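Local coordinates for DUF1076 domain-containing protein (Salmonella typhi, PDB 6IAI) that acts as a type III secretion effector with E3/E4 ubiquitin ligase activity and binds diubiquitin, this chain being its N-terminal part, at residues L23-V28 / E45-T50; R32-D37 / H98-G103; T50-G55 / V70-V75; L66-S71 / G103-L108. All blocks are in the same frame, centred on the assembly; numbering follows the deposited sequence.

Contact 1 of 4, residues L23-V28 / E45-T50; sequences LTFPNV and ELIRDT
L23 and F25 of strand 22-25 pack against L46, I47 and T50 of helix 41-53, the first two elements of a beta-alpha-beta unit that parallel strand 59-63 completes. The strand and helix segments run antiparallel (171°), their axes 10.4 Å apart at the closest. The tight part is buried. CD1 of L23 reaches among three helix residues: it meets T50 OG1 tip to tip at 3.8 Å and lies 4.0 Å from I47 CA. Next to it the F25 ring slants across I47, F25 CZ being 3.7 Å from I47 CG1. I47 brings that branch in by torsion, CG1 being anti to its carbonyl carbon (chi1 -59°), although its CB is not aimed at the strand. The looser margin belongs to L46, exposed to solvent yet touching F25 CZ through CD2 at 3.8 Å. On the far side of the helix R48 turns from the strand, its NE salt-bridged to E45 OE2 and its NH1 bonded to L112 O. Threonine suits the buried helix face because its hydroxyl finds an acceptor one turn back: T50 OG1 donates a hydrogen bond to L46 O at 2.7 Å, while T50 N reaches that same oxygen from the opposite face of its plane.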
loop_
_atom_site.group_PDB
_atom_site.type_symbol
_atom_site.label_atom_id
_atom_site.label_comp_id
_atom_site.label_asym_id
_atom_site.label_seq_id
_atom_site.Cartn_x
_atom_site.Cartn_y
_atom_site.Cartn_z
ATOM N N LEU A 23 -5.883 -1.351 -3.926
ATOM C CA LEU A 23 -6.611 -0.900 -2.744
ATOM C C LEU A 23 -6.237 0.525 -2.406
ATOM O O LEU A 23 -5.072 0.866 -2.437
ATOM C CB LEU A 23 -6.370 -1.835 -1.539
ATOM C CG LEU A 23 -6.688 -3.314 -1.726
ATOM C CD1 LEU A 23 -6.192 -4.102 -0.528
ATOM C CD2 LEU A 23 -8.206 -3.566 -2.003
ATOM N N THR A 24 -7.212 1.367 -2.123
ATOM C CA THR A 24 -6.963 2.781 -1.841
ATOM C C THR A 24 -7.539 3.127 -0.469
ATOM O O THR A 24 -8.691 2.795 -0.158
ATOM C CB THR A 24 -7.431 3.666 -3.040
ATOM O OG1 THR A 24 -7.235 5.055 -2.770
ATOM C CG2 THR A 24 -8.857 3.406 -3.446
ATOM N N PHE A 25 -6.699 3.723 0.376
ATOM C CA PHE A 25 -7.063 4.099 1.753
ATOM C C PHE A 25 -7.016 5.617 1.840
ATOM O O PHE A 25 -5.942 6.236 1.726
ATOM C CB PHE A 25 -6.218 3.359 2.802
ATOM C CG PHE A 25 -6.368 1.855 2.703
ATOM C CD1 PHE A 25 -5.575 1.112 1.828
ATOM C CD2 PHE A 25 -7.311 1.189 3.460
ATOM C CE1 PHE A 25 -5.753 -0.257 1.697
ATOM C CE2 PHE A 25 -7.487 -0.186 3.319
ATOM C CZ PHE A 25 -6.689 -0.905 2.453
ATOM N N PRO A 26 -8.235 6.218 1.895
ATOM C CA PRO A 26 -8.354 7.682 1.768
ATOM C C PRO A 26 -7.914 8.536 2.961
ATOM O O PRO A 26 -7.177 9.518 2.796
ATOM C CB PRO A 26 -9.852 7.875 1.474
ATOM C CG PRO A 26 -10.520 6.717 2.137
ATOM C CD PRO A 26 -9.570 5.572 1.938
ATOM N N ASN A 27 -8.390 8.182 4.145
ATOM C CA ASN A 27 -8.154 8.957 5.352
ATOM C C ASN A 27 -6.973 8.426 6.152
ATOM O O ASN A 27 -7.086 8.268 7.368
ATOM C CB ASN A 27 -9.454 9.016 6.205
ATOM C CG ASN A 27 -10.744 9.158 5.401
ATOM O OD1 ASN A 27 -10.990 10.166 4.710
ATOM N ND2 ASN A 27 -11.589 8.135 5.467
ATOM N N VAL A 28 -5.834 8.154 5.478
ATOM C CA VAL A 28 -4.643 7.645 6.152
ATOM C C VAL A 28 -3.992 8.770 6.940
ATOM O O VAL A 28 -3.604 9.802 6.376
ATOM C CB VAL A 28 -3.663 6.892 5.218
ATOM C CG1 VAL A 28 -2.373 6.521 5.940
ATOM C CG2 VAL A 28 -4.318 5.646 4.676
ATOM N N GLU A 45 -6.041 -6.028 7.706
ATOM C CA GLU A 45 -6.639 -7.331 7.385
ATOM C C GLU A 45 -7.097 -7.397 5.942
ATOM O O GLU A 45 -6.848 -8.402 5.274
ATOM C CB GLU A 45 -7.751 -7.725 8.366
ATOM C CG GLU A 45 -7.777 -9.223 8.694
ATOM C CD GLU A 45 -6.437 -9.940 8.884
ATOM O OE1 GLU A 45 -6.102 -10.791 8.030
ATOM O OE2 GLU A 45 -5.694 -9.607 9.837
ATOM N N LEU A 46 -7.664 -6.295 5.423
ATOM C CA LEU A 46 -8.045 -6.216 4.026
ATOM C C LEU A 46 -6.789 -6.350 3.117
ATOM O O LEU A 46 -6.833 -7.098 2.147
ATOM C CB LEU A 46 -8.804 -4.887 3.721
ATOM C CG LEU A 46 -9.190 -4.657 2.251
ATOM C CD1 LEU A 46 -10.201 -5.747 1.759
ATOM C CD2 LEU A 46 -9.670 -3.237 2.036
ATOM N N ILE A 47 -5.682 -5.658 3.444
ATOM C CA ILE A 47 -4.442 -5.748 2.661
ATOM C C ILE A 47 -3.896 -7.175 2.680
ATOM O O ILE A 47 -3.640 -7.730 1.615
ATOM C CB ILE A 47 -3.381 -4.702 3.079
ATOM C CG1 ILE A 47 -3.929 -3.259 2.931
ATOM C CG2 ILE A 47 -2.070 -4.901 2.273
ATOM C CD1 ILE A 47 -3.068 -2.154 3.676
ATOM N N ARG A 48 -3.802 -7.784 3.890
ATOM C CA ARG A 48 -3.323 -9.154 4.118
ATOM C C ARG A 48 -4.149 -10.153 3.330
ATOM O O ARG A 48 -3.572 -10.876 2.510
ATOM C CB ARG A 48 -3.309 -9.496 5.635
ATOM C CG ARG A 48 -2.262 -8.707 6.430
ATOM C CD ARG A 48 -2.042 -9.242 7.832
ATOM N NE ARG A 48 -2.850 -8.667 8.908
ATOM C CZ ARG A 48 -2.440 -7.813 9.839
ATOM N NH1 ARG A 48 -1.189 -7.409 9.871
ATOM N NH2 ARG A 48 -3.276 -7.397 10.771
ATOM N N ASP A 49 -5.509 -10.159 3.524
ATOM C CA ASP A 49 -6.427 -11.064 2.810
ATOM C C ASP A 49 -6.329 -10.928 1.289
ATOM O O ASP A 49 -6.290 -11.938 0.589
ATOM C CB ASP A 49 -7.879 -10.870 3.256
ATOM C CG ASP A 49 -8.204 -11.302 4.683
ATOM O OD1 ASP A 49 -7.342 -11.964 5.326
ATOM O OD2 ASP A 49 -9.330 -10.991 5.161
ATOM N N THR A 50 -6.248 -9.690 0.776
ATOM C CA THR A 50 -6.145 -9.445 -0.668
ATOM C C THR A 50 -4.821 -9.971 -1.228
ATOM O O THR A 50 -4.824 -10.619 -2.280
ATOM C CB THR A 50 -6.428 -7.969 -1.000
ATOM O OG1 THR A 50 -7.646 -7.588 -0.362
ATOM C CG2 THR A 50 -6.580 -7.734 -2.465
#

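Contact 2 of 4, residues R32-D37 / H98-G103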
loop_
_atom_site.group_PDB
_atom_site.type_symbol
_atom_site.label_atom_id
_atom_site.label_comp_id
_atom_site.label_asym_id
_atom_site.label_seq_id
_atom_site.Cartn_x
_atom_site.Cartn_y
_atom_site.Cartn_z
ATOM N N ARG A 32 3.707 13.761 12.387
ATOM C CA ARG A 32 4.386 15.049 12.252
ATOM C C ARG A 32 5.743 14.931 11.533
ATOM O O ARG A 32 6.201 15.924 10.969
ATOM C CB ARG A 32 4.476 15.785 13.599
ATOM C CG ARG A 32 3.247 16.686 13.817
ATOM C CD ARG A 32 3.045 17.152 15.245
ATOM N NE ARG A 32 2.039 16.341 15.942
ATOM C CZ ARG A 32 1.317 16.751 16.986
ATOM N NH1 ARG A 32 1.470 17.982 17.470
ATOM N NH2 ARG A 32 0.429 15.938 17.548
ATOM N N ASP A 33 6.321 13.711 11.428
ATOM C CA ASP A 33 7.560 13.503 10.674
ATOM C C ASP A 33 7.318 13.175 9.157
ATOM O O ASP A 33 8.259 12.758 8.463
ATOM C CB ASP A 33 8.461 12.455 11.353
ATOM C CG ASP A 33 7.841 11.099 11.595
ATOM O OD1 ASP A 33 6.700 10.878 11.136
ATOM O OD2 ASP A 33 8.508 10.242 12.223
ATOM N N ASN A 34 6.065 13.399 8.653
ATOM C CA ASN A 34 5.673 13.199 7.244
ATOM C C ASN A 34 5.705 11.684 6.837
ATOM O O ASN A 34 6.227 11.291 5.785
ATOM C CB ASN A 34 6.517 14.104 6.296
ATOM C CG ASN A 34 5.985 14.241 4.895
ATOM O OD1 ASN A 34 4.769 14.348 4.673
ATOM N ND2 ASN A 34 6.897 14.241 3.922
ATOM N N ARG A 35 5.166 10.851 7.732
ATOM C CA ARG A 35 5.113 9.416 7.574
ATOM C C ARG A 35 3.718 8.933 7.888
ATOM O O ARG A 35 2.976 9.621 8.583
ATOM C CB ARG A 35 6.120 8.708 8.514
ATOM C CG ARG A 35 7.593 8.954 8.234
ATOM C CD ARG A 35 8.073 8.395 6.910
ATOM N NE ARG A 35 9.492 8.686 6.678
ATOM C CZ ARG A 35 9.952 9.808 6.131
ATOM N NH1 ARG A 35 9.112 10.755 5.741
ATOM N NH2 ARG A 35 11.256 9.985 5.962
ATOM N N ILE A 36 3.361 7.739 7.397
ATOM C CA ILE A 36 2.060 7.150 7.679
ATOM C C ILE A 36 1.978 6.762 9.169
ATOM O O ILE A 36 2.957 6.313 9.759
ATOM C CB ILE A 36 1.705 5.965 6.714
ATOM C CG1 ILE A 36 2.796 4.865 6.700
ATOM C CG2 ILE A 36 1.384 6.470 5.290
ATOM C CD1 ILE A 36 2.323 3.453 6.398
ATOM N N ASP A 37 0.831 6.970 9.774
ATOM C CA ASP A 37 0.596 6.548 11.146
ATOM C C ASP A 37 0.121 5.092 11.050
ATOM O O ASP A 37 0.131 4.505 9.966
ATOM C CB ASP A 37 -0.487 7.442 11.811
ATOM C CG ASP A 37 -0.435 7.594 13.328
ATOM O OD1 ASP A 37 0.158 6.714 14.000
ATOM O OD2 ASP A 37 -1.030 8.572 13.847
ATOM N N HIS A 98 11.365 9.780 -2.828
ATOM C CA HIS A 98 12.014 8.523 -2.439
ATOM C C HIS A 98 12.216 8.318 -0.938
ATOM O O HIS A 98 11.980 7.201 -0.471
ATOM C CB HIS A 98 13.326 8.277 -3.187
ATOM C CG HIS A 98 14.412 9.271 -2.922
ATOM N ND1 HIS A 98 15.535 8.925 -2.200
ATOM C CD2 HIS A 98 14.533 10.556 -3.333
ATOM C CE1 HIS A 98 16.294 10.009 -2.182
ATOM N NE2 HIS A 98 15.730 11.014 -2.856
ATOM N N ILE A 99 12.601 9.363 -0.180
ATOM C CA ILE A 99 12.824 9.241 1.258
ATOM C C ILE A 99 11.539 8.866 1.994
ATOM O O ILE A 99 11.547 7.850 2.684
ATOM C CB ILE A 99 13.539 10.475 1.888
ATOM C CG1 ILE A 99 14.961 10.665 1.276
ATOM C CG2 ILE A 99 13.619 10.328 3.426
ATOM C CD1 ILE A 99 15.534 12.143 1.389
ATOM N N GLU A 100 10.441 9.651 1.845
ATOM C CA GLU A 100 9.182 9.330 2.539
ATOM C C GLU A 100 8.562 8.055 2.019
ATOM O O GLU A 100 7.983 7.309 2.804
ATOM C CB GLU A 100 8.153 10.483 2.544
ATOM C CG GLU A 100 7.697 10.943 1.180
ATOM C CD GLU A 100 6.348 11.629 1.147
ATOM O OE1 GLU A 100 6.248 12.662 0.454
ATOM O OE2 GLU A 100 5.396 11.149 1.802
ATOM N N TRP A 101 8.695 7.811 0.704
ATOM C CA TRP A 101 8.186 6.626 0.054
ATOM C C TRP A 101 8.772 5.365 0.707
ATOM O O TRP A 101 8.007 4.507 1.157
ATOM C CB TRP A 101 8.512 6.686 -1.436
ATOM C CG TRP A 101 7.489 6.040 -2.313
ATOM C CD1 TRP A 101 6.563 5.104 -1.945
ATOM C CD2 TRP A 101 7.347 6.211 -3.731
ATOM N NE1 TRP A 101 5.817 4.724 -3.036
ATOM C CE2 TRP A 101 6.290 5.372 -4.151
ATOM C CE3 TRP A 101 8.010 6.998 -4.695
ATOM C CZ2 TRP A 101 5.873 5.300 -5.491
ATOM C CZ3 TRP A 101 7.584 6.941 -6.019
ATOM C CH2 TRP A 101 6.528 6.097 -6.405
ATOM N N GLN A 102 10.124 5.303 0.843
ATOM C CA GLN A 102 10.865 4.208 1.488
ATOM C C GLN A 102 10.503 4.011 2.962
ATOM O O GLN A 102 10.290 2.874 3.403
ATOM C CB GLN A 102 12.384 4.393 1.300
ATOM C CG GLN A 102 13.271 3.250 1.822
ATOM C CD GLN A 102 13.078 1.956 1.070
ATOM O OE1 GLN A 102 12.269 1.101 1.454
ATOM N NE2 GLN A 102 13.805 1.789 -0.026
ATOM N N GLY A 103 10.428 5.109 3.703
ATOM C CA GLY A 103 10.070 5.110 5.117
ATOM C C GLY A 103 8.676 4.606 5.377
ATOM O O GLY A 103 8.443 3.871 6.351
HETATM O O HOH W 1 3.885 10.640 3.896
#
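R35 lays its guanidinium on the turn of helix 91-113 formed by I99, E100 and G103, and this van der Waals packing makes most of the contact. E100 CA sits 3.5 Å above one face of the guanidinium, toward its rim. R35 NH2 lies 3.5 Å from I99 CG2, and its NE passes 3.9 Å from G103 CA, where glycine keeps the helix surface low on the side facing the arginine. One direct hydrogen bond lies within the loop: a bend at chi2 (-66°) folds R35 back, and R35 NH1 donates to N34 O at 2.9 Å; the oxygen lies in the guanidinium plane, while the donor stands well above the carbonyl plane of N34. Asparagine fits position 34 because it tolerates a positive phi. One water ties the segments together, donating to N34 O and, at 2.6 Å, to E100 OE2. The charge pairing is indirect, since R35 NH1 and E100 OE2 stay 5.4 Å apart; E100 has its salt bridge with R97 through OE1. In this surface contact the loop between strand 22-25 and helix 41-53 leans on helix 91-113. I36 turns to the same helix, while W101, on another side of it, bonds through NE1 to L67 O of strand 66-71.

Contact 3 of 4, residues T50-G55 / V70-V75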
loop_
_atom_site.group_PDB
_atom_site.type_symbol
_atom_site.label_atom_id
_atom_site.label_comp_id
_atom_site.label_asym_id
_atom_site.label_seq_id
_atom_site.Cartn_x
_atom_site.Cartn_y
_atom_site.Cartn_z
ATOM N N THR A 50 -6.248 -9.690 0.776
ATOM C CA THR A 50 -6.145 -9.445 -0.668
ATOM C C THR A 50 -4.821 -9.971 -1.228
ATOM O O THR A 50 -4.824 -10.619 -2.280
ATOM C CB THR A 50 -6.428 -7.969 -1.000
ATOM O OG1 THR A 50 -7.646 -7.588 -0.362
ATOM C CG2 THR A 50 -6.580 -7.734 -2.465
ATOM N N ALA A 51 -3.694 -9.725 -0.513
ATOM C CA ALA A 51 -2.377 -10.214 -0.927
ATOM C C ALA A 51 -2.372 -11.754 -0.907
ATOM O O ALA A 51 -1.915 -12.369 -1.870
ATOM C CB ALA A 51 -1.291 -9.635 -0.032
ATOM N N ILE A 52 -2.961 -12.366 0.141
ATOM C CA ILE A 52 -3.077 -13.814 0.256
ATOM C C ILE A 52 -3.828 -14.406 -0.967
ATOM O O ILE A 52 -3.302 -15.309 -1.629
ATOM C CB ILE A 52 -3.705 -14.242 1.619
ATOM C CG1 ILE A 52 -2.702 -14.038 2.770
ATOM C CG2 ILE A 52 -4.158 -15.714 1.557
ATOM C CD1 ILE A 52 -3.326 -13.891 4.123
ATOM N N GLN A 53 -5.016 -13.844 -1.297
ATOM C CA GLN A 53 -5.844 -14.284 -2.429
ATOM C C GLN A 53 -5.113 -14.198 -3.768
ATOM O O GLN A 53 -5.501 -14.893 -4.709
ATOM C CB GLN A 53 -7.178 -13.508 -2.490
ATOM C CG GLN A 53 -8.197 -13.869 -1.398
ATOM C CD GLN A 53 -9.210 -12.751 -1.127
ATOM O OE1 GLN A 53 -9.290 -11.717 -1.829
ATOM N NE2 GLN A 53 -9.950 -12.883 -0.037
ATOM N N ASN A 54 -4.044 -13.370 -3.852
ATOM C CA ASN A 54 -3.271 -13.177 -5.072
ATOM C C ASN A 54 -1.988 -14.056 -5.118
ATOM O O ASN A 54 -1.148 -13.900 -6.007
ATOM C CB ASN A 54 -2.990 -11.685 -5.266
ATOM C CG ASN A 54 -3.015 -11.226 -6.713
ATOM O OD1 ASN A 54 -3.934 -11.502 -7.462
ATOM N ND2 ASN A 54 -2.047 -10.440 -7.125
ATOM N N GLY A 55 -1.899 -14.990 -4.167
ATOM C CA GLY A 55 -0.842 -15.985 -3.995
ATOM C C GLY A 55 0.582 -15.593 -4.303
ATOM O O GLY A 55 1.212 -16.233 -5.149
ATOM N N VAL A 70 2.452 -4.788 -2.607
ATOM C CA VAL A 70 2.455 -5.720 -1.492
ATOM C C VAL A 70 2.156 -7.143 -1.979
ATOM O O VAL A 70 1.336 -7.361 -2.869
ATOM C CB VAL A 70 1.632 -5.308 -0.226
ATOM C CG1 VAL A 70 1.082 -3.885 -0.243
ATOM C CG2 VAL A 70 0.656 -6.345 0.273
ATOM N N SER A 71 2.883 -8.105 -1.413
ATOM C CA SER A 71 2.710 -9.525 -1.684
ATOM C C SER A 71 2.870 -10.310 -0.426
ATOM O O SER A 71 3.530 -9.855 0.491
ATOM C CB SER A 71 3.679 -10.027 -2.763
ATOM O OG SER A 71 4.968 -9.439 -2.702
ATOM N N ASN A 72 2.226 -11.461 -0.350
ATOM C CA ASN A 72 2.451 -12.394 0.751
ATOM C C ASN A 72 3.563 -13.371 0.243
ATOM O O ASN A 72 4.174 -13.074 -0.795
ATOM C CB ASN A 72 1.144 -13.082 1.193
ATOM C CG ASN A 72 0.673 -14.209 0.314
ATOM O OD1 ASN A 72 0.793 -14.189 -0.918
ATOM N ND2 ASN A 72 0.115 -15.218 0.940
ATOM N N ARG A 73 3.853 -14.493 0.948
ATOM C CA ARG A 73 4.925 -15.437 0.525
ATOM C C ARG A 73 6.265 -14.701 0.386
ATOM O O ARG A 73 6.972 -14.855 -0.606
ATOM C CB ARG A 73 4.550 -16.176 -0.799
ATOM C CG ARG A 73 3.318 -17.043 -0.658
ATOM C CD ARG A 73 2.889 -17.647 -1.950
ATOM N NE ARG A 73 1.680 -18.440 -1.732
ATOM C CZ ARG A 73 1.109 -19.207 -2.653
ATOM N NH1 ARG A 73 1.632 -19.293 -3.872
ATOM N NH2 ARG A 73 0.010 -19.893 -2.365
ATOM N N ALA A 74 6.559 -13.830 1.349
ATOM C CA ALA A 74 7.783 -13.044 1.360
ATOM C C ALA A 74 8.988 -13.995 1.570
ATOM O O ALA A 74 10.057 -13.783 0.999
ATOM C CB ALA A 74 7.707 -12.017 2.467
ATOM N N VAL A 75 8.767 -15.059 2.365
ATOM C CA VAL A 75 9.693 -16.153 2.645
ATOM C C VAL A 75 8.960 -17.490 2.416
ATOM O O VAL A 75 7.749 -17.577 2.630
ATOM C CB VAL A 75 10.373 -16.101 4.064
ATOM C CG1 VAL A 75 11.278 -14.888 4.209
ATOM C CG2 VAL A 75 9.362 -16.138 5.193
HETATM O O HOH W 2 0.473 -11.539 -2.868
HETATM O O HOH W 3 -0.950 -17.340 -0.652
#
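A51 meets V70 where helix 41-53 of the beta-alpha-beta unit nears its C-terminal end beside strand 66-71, the antiparallel neighbour of strand 59-63. A51 CB touches V70 CG2 at 3.8 Å, and so small a side chain suits a place where the backbones come close, the CA atoms of A51 and S71 being 5.2 Å apart. The carbonyl of A51 is joined by water to the segment 70-75, one molecule donating to A51 O at 2.7 Å and accepting from N72 N. I52 turns its CB away but lays CG1 across the N72 amide at about a right angle, 3.6 Å from ND2. A second water donates to I52 O and accepts a hydrogen bond from N72 ND2 at 2.9 Å. The asparagine thus serves the helix end twice through water, and its OD1 accepts a weak hydrogen bond from G56 N just beyond. G55 then turns the chain out of the helix: its positive phi of 37° suits glycine, and its N bonds to I52 O. R73, extended from CG to NE, slides alongside this turn and sets its guanidinium over the glycine, whose CA lies 4.0 Å from the plane, above its centre.

Contact 4 of 4, residues L66-S71 / G103-L108; sequences LLYEVS and GNAIRL
The layer of helix laid on sheet in this alpha/beta domain is built here by Y68 and its neighbours on strand 66-71 and by N104, A105 and L108 of helix 91-113. The two segments cross at -41° with their axes 9.7 Å apart, and the residues that touch are all buried. L66, Y68 and V70, alternate residues of the strand, direct their CB atoms to the helix. Y68 spans most of the distance. Its CB packs on L108 CD2 at 4.1 Å, its CD2 lies equally far from A105 CB, and its hydroxyl reaches N104. Alanine suits the middle of this row because its small side chain allows the ring to come down to the helix backbone, Y68 CE2 being 3.7 Å from A105 N. One turn later, L108 has CG anti to its backbone N (chi1 -176°), and this carries CD2 into the angle between Y68 and V70, whose CG1 is 4.3 Å away. W101, one turn before A105, adds an edge-to-face contact with the tyrosine ring. The polar point of the interface is the amide of N104, which crosses Y68 obliquely. N104 ND2 gives Y68 OH a weak hydrogen bond of 3.2 Å, bent to 135° at the hydrogen. The stronger partner of N104 is the backbone N of I36, which donates to OD1. Asparagine can therefore do two things at once inside a mostly apolar layer, accepting from a loop and donating to a strand, and these two bonds probably fix which way round its amide sits.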
loop_
_atom_site.group_PDB
_atom_site.type_symbol
_atom_site.label_atom_id
_atom_site.label_comp_id
_atom_site.label_asym_id
_atom_site.label_seq_id
_atom_site.Cartn_x
_atom_site.Cartn_y
_atom_site.Cartn_z
ATOM N N LEU A 66 0.776 8.112 -2.677
ATOM C CA LEU A 66 1.829 7.207 -3.137
ATOM C C LEU A 66 1.324 5.770 -3.266
ATOM O O LEU A 66 0.397 5.366 -2.555
ATOM C CB LEU A 66 3.096 7.292 -2.251
ATOM C CG LEU A 66 3.816 8.665 -2.181
ATOM C CD1 LEU A 66 4.753 8.730 -0.985
ATOM C CD2 LEU A 66 4.526 9.011 -3.507
ATOM N N LEU A 67 1.923 5.017 -4.209
ATOM C CA LEU A 67 1.612 3.621 -4.507
ATOM C C LEU A 67 2.668 2.710 -3.932
ATOM O O LEU A 67 3.865 2.950 -4.120
ATOM C CB LEU A 67 1.523 3.336 -6.022
ATOM C CG LEU A 67 0.585 4.156 -6.864
ATOM C CD1 LEU A 67 0.505 3.572 -8.276
ATOM C CD2 LEU A 67 -0.790 4.262 -6.218
ATOM N N TYR A 68 2.206 1.612 -3.311
ATOM C CA TYR A 68 3.006 0.564 -2.683
ATOM C C TYR A 68 2.618 -0.774 -3.271
ATOM O O TYR A 68 1.465 -0.986 -3.602
ATOM C CB TYR A 68 2.780 0.575 -1.163
ATOM C CG TYR A 68 3.097 1.933 -0.564
ATOM C CD1 TYR A 68 2.151 2.960 -0.568
ATOM C CD2 TYR A 68 4.373 2.222 -0.079
ATOM C CE1 TYR A 68 2.460 4.231 -0.085
ATOM C CE2 TYR A 68 4.687 3.483 0.424
ATOM C CZ TYR A 68 3.725 4.482 0.425
ATOM O OH TYR A 68 4.033 5.727 0.895
ATOM N N GLU A 69 3.595 -1.657 -3.459
ATOM C CA GLU A 69 3.391 -3.010 -3.966
ATOM C C GLU A 69 3.479 -3.949 -2.806
ATOM O O GLU A 69 4.415 -3.839 -2.020
ATOM C CB GLU A 69 4.427 -3.353 -5.021
ATOM C CG GLU A 69 4.376 -2.412 -6.216
ATOM C CD GLU A 69 5.514 -2.510 -7.214
ATOM O OE1 GLU A 69 6.664 -2.809 -6.809
ATOM O OE2 GLU A 69 5.264 -2.173 -8.395
ATOM N N VAL A 70 2.452 -4.788 -2.607
ATOM C CA VAL A 70 2.455 -5.720 -1.492
ATOM C C VAL A 70 2.156 -7.143 -1.979
ATOM O O VAL A 70 1.336 -7.361 -2.869
ATOM C CB VAL A 70 1.632 -5.308 -0.226
ATOM C CG1 VAL A 70 1.082 -3.885 -0.243
ATOM C CG2 VAL A 70 0.656 -6.345 0.273
ATOM N N SER A 71 2.883 -8.105 -1.413
ATOM C CA SER A 71 2.710 -9.525 -1.684
ATOM C C SER A 71 2.870 -10.310 -0.426
ATOM O O SER A 71 3.530 -9.855 0.491
ATOM C CB SER A 71 3.679 -10.027 -2.763
ATOM O OG SER A 71 4.968 -9.439 -2.702
ATOM N N GLY A 103 10.428 5.109 3.703
ATOM C CA GLY A 103 10.070 5.110 5.117
ATOM C C GLY A 103 8.676 4.606 5.377
ATOM O O GLY A 103 8.443 3.871 6.351
ATOM N N ASN A 104 7.739 5.000 4.498
ATOM C CA ASN A 104 6.342 4.575 4.567
ATOM C C ASN A 104 6.233 3.089 4.204
ATOM O O ASN A 104 5.481 2.359 4.852
ATOM C CB ASN A 104 5.494 5.415 3.634
ATOM C CG ASN A 104 5.215 6.796 4.133
ATOM O OD1 ASN A 104 5.166 7.058 5.337
ATOM N ND2 ASN A 104 4.952 7.690 3.213
ATOM N N ALA A 105 7.026 2.651 3.195
ATOM C CA ALA A 105 7.088 1.260 2.760
ATOM C C ALA A 105 7.528 0.356 3.914
ATOM O O ALA A 105 6.867 -0.658 4.154
ATOM C CB ALA A 105 8.006 1.122 1.552
ATOM N N ILE A 106 8.554 0.795 4.713
ATOM C CA ILE A 106 9.070 0.109 5.905
ATOM C C ILE A 106 7.961 -0.023 6.935
ATOM O O ILE A 106 7.757 -1.101 7.501
ATOM C CB ILE A 106 10.318 0.852 6.526
ATOM C CG1 ILE A 106 11.585 0.858 5.631
ATOM C CG2 ILE A 106 10.658 0.323 7.912
ATOM C CD1 ILE A 106 12.063 -0.442 5.069
ATOM N N ARG A 107 7.262 1.092 7.206
ATOM C CA ARG A 107 6.190 1.178 8.210
ATOM C C ARG A 107 5.026 0.288 7.861
ATOM O O ARG A 107 4.537 -0.446 8.733
ATOM C CB ARG A 107 5.738 2.630 8.392
ATOM C CG ARG A 107 6.696 3.442 9.252
ATOM C CD ARG A 107 6.506 4.922 9.044
ATOM N NE ARG A 107 7.627 5.675 9.601
ATOM C CZ ARG A 107 7.632 6.230 10.801
ATOM N NH1 ARG A 107 6.557 6.152 11.583
ATOM N NH2 ARG A 107 8.708 6.877 11.231
ATOM N N LEU A 108 4.609 0.305 6.580
ATOM C CA LEU A 108 3.534 -0.556 6.104
ATOM C C LEU A 108 3.899 -2.038 6.302
ATOM O O LEU A 108 3.100 -2.789 6.869
ATOM C CB LEU A 108 3.141 -0.230 4.639
ATOM C CG LEU A 108 1.959 -1.021 4.084
ATOM C CD1 LEU A 108 0.705 -0.850 4.961
ATOM C CD2 LEU A 108 1.732 -0.707 2.621
#

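Contacts 1, 3 and 4 meet on one side of the sheet, where I47 CG2 of contact 1 lies 3.7 Å from CG2 of V70, the residue that contacts 3 and 4 share along with S71. Contacts 1 and 3 follow each other along helix 41-53 through T50. Contacts 2 and 4 follow helix 91-113 through G103, their centres about 10 Å apart. V28 CG1 to I36 CG2, 3.8 Å, links contact 1 to contact 2. The centres of contacts 2 and 3 are about 23 Å apart, on opposite sides of the chain's centre. None can be tied to ubiquitin binding; as in NleG relatives, ligase activity probably depends on the C-terminal domain, absent here.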